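Local coordinates for protein Thiosulfate:glutathione sulfurtransferase (Homo sapiens, PDB 6BEV) that transfers the sulfane sulfur of thiosulfate to glutathione through a cysteine persulfide intermediate, producing the S-sulfanylglutathione needed in hydrogen sulfide metabolism, at residues Ile63-Leu68 against Gly105-Gln110. Residues are numbered along the deposited sequence; the frame is centred on the assembly and turned at random. Where two conformers were deposited one is given.
Sequences IPVSEL and GLQATQ
L68 and V65, on helix 65-73, meet A108 on helix 103-114 and illustrate how a small residue can sit where two helices pack closely. The CA atoms of V65 and A108 come within 5.8 Å, the closest such approach between the two segments and consistent with the small side chain of A108. The tight part pairs two buried residues through an apolar side-chain contact: CD2 of L68 presses on CB of A108 at 3.5 Å, closer than carbon atoms usually sit, and the same leucine methyl lies beside a backbone oxygen, 3.7 Å from A108 O. With CG of L68 anti to the backbone N (chi1 -178°), the chain heads toward the second helix, and chi2 of 59° then sets CD2 against the A108 methyl. CG2 of V65 touches that methyl more loosely, 4.0 Å from A108 CB.

The solvent side is built differently. There Q107, exposed one residue earlier, extends its chain across V65 at about a right angle and brings its amide against the valine methyls. Its CD lies 3.7 Å from V65 CG2, and OE1 is 4.0 Å from V65 CG1. Toward V65 the amide offers van der Waals contact and no hydrogen bond. Q107 also has a second conformer, which may reflect a less constrained setting on this side.

Within the parallel α/β rhodanese fold, L68 and A108 both rest on F97 of strand 95-98, and V65 and A108 share V46. The contact thus joins two helices over the central sheet, with the V65 side chain about 7 Å from that of C99, the persulfide-forming cysteine between strand 95-98 and helix 103-114.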
# COMPACT_ATOMS: atom_id res chain seq x y z
N ILE A 63 6.86 -2.09 0.89
CA ILE A 63 7.05 -2.44 2.30
C ILE A 63 6.50 -3.84 2.45
O ILE A 63 5.27 -4.02 2.61
CB ILE A 63 6.35 -1.49 3.28
CG1 ILE A 63 6.74 -0.04 3.01
CG2 ILE A 63 6.72 -1.91 4.69
CD1 ILE A 63 6.05 0.96 3.93
N PRO A 64 7.34 -4.87 2.37
CA PRO A 64 6.83 -6.23 2.54
C PRO A 64 6.00 -6.35 3.81
O PRO A 64 6.31 -5.73 4.84
CB PRO A 64 8.12 -7.06 2.63
CG PRO A 64 9.11 -6.30 1.81
CD PRO A 64 8.79 -4.84 2.10
N VAL A 65 4.96 -7.17 3.74
CA VAL A 65 4.06 -7.26 4.89
C VAL A 65 4.82 -7.67 6.16
O VAL A 65 4.48 -7.22 7.25
CB VAL A 65 2.85 -8.16 4.57
CG1 VAL A 65 3.26 -9.62 4.37
CG2 VAL A 65 1.77 -8.00 5.65
N SER A 66 5.86 -8.49 6.03
CA SER A 66 6.65 -8.90 7.19
C SER A 66 7.45 -7.75 7.80
O SER A 66 7.91 -7.87 8.94
CB SER A 66 7.62 -10.01 6.80
OG SER A 66 8.48 -9.59 5.76
N GLU A 67 7.66 -6.66 7.06
CA GLU A 67 8.32 -5.45 7.55
C GLU A 67 7.34 -4.38 8.01
O GLU A 67 7.78 -3.40 8.62
CB GLU A 67 9.19 -4.82 6.46
CG GLU A 67 10.33 -5.69 5.97
CD GLU A 67 11.12 -5.08 4.82
OE1 GLU A 67 11.16 -3.83 4.69
OE2 GLU A 67 11.70 -5.86 4.04
N LEU A 68 6.06 -4.52 7.72
CA LEU A 68 5.14 -3.38 7.82
C LEU A 68 4.92 -2.93 9.26
O LEU A 68 4.81 -1.73 9.51
CB LEU A 68 3.83 -3.70 7.12
CG LEU A 68 2.79 -2.57 7.09
CD1 LEU A 68 3.30 -1.32 6.40
CD2 LEU A 68 1.55 -3.05 6.41
N GLY A 105 -2.21 -8.12 0.95
CA GLY A 105 -2.75 -6.77 1.02
C GLY A 105 -3.81 -6.62 2.09
O GLY A 105 -3.84 -5.63 2.83
N LEU A 106 -4.66 -7.64 2.24
CA LEU A 106 -5.65 -7.63 3.31
C LEU A 106 -4.97 -7.67 4.69
O LEU A 106 -5.31 -6.89 5.59
CB LEU A 106 -6.58 -8.84 3.15
CG LEU A 106 -7.65 -8.99 4.23
CD1 LEU A 106 -8.56 -7.77 4.33
CD2 LEU A 106 -8.48 -10.25 3.99
N GLN A 107 -4.02 -8.58 4.86
CA GLN A 107 -3.28 -8.66 6.11
C GLN A 107 -2.63 -7.32 6.45
O GLN A 107 -2.67 -6.87 7.60
CB GLN A 107 -2.22 -9.77 6.00
CG GLN A 107 -1.36 -9.93 7.23
CD GLN A 107 -0.15 -10.82 7.00
OE1 GLN A 107 0.03 -11.39 5.92
NE2 GLN A 107 0.69 -10.92 8.00
N ALA A 108 -2.01 -6.67 5.46
CA ALA A 108 -1.35 -5.40 5.70
C ALA A 108 -2.35 -4.32 6.07
O ALA A 108 -2.09 -3.51 6.96
CB ALA A 108 -0.58 -4.99 4.43
N THR A 109 -3.51 -4.30 5.40
CA THR A 109 -4.51 -3.28 5.67
C THR A 109 -5.04 -3.41 7.09
O THR A 109 -5.17 -2.43 7.82
CB THR A 109 -5.65 -3.38 4.66
OG1 THR A 109 -5.13 -3.17 3.33
CG2 THR A 109 -6.70 -2.34 4.91
N GLN A 110 -5.35 -4.64 7.48
CA GLN A 110 -5.82 -4.89 8.84
C GLN A 110 -4.76 -4.49 9.87
O GLN A 110 -5.08 -3.90 10.91
CB GLN A 110 -6.16 -6.37 8.97
CG GLN A 110 -7.36 -6.79 8.15
CD GLN A 110 -7.54 -8.30 8.11
OE1 GLN A 110 -6.56 -9.06 8.18
NE2 GLN A 110 -8.77 -8.74 7.96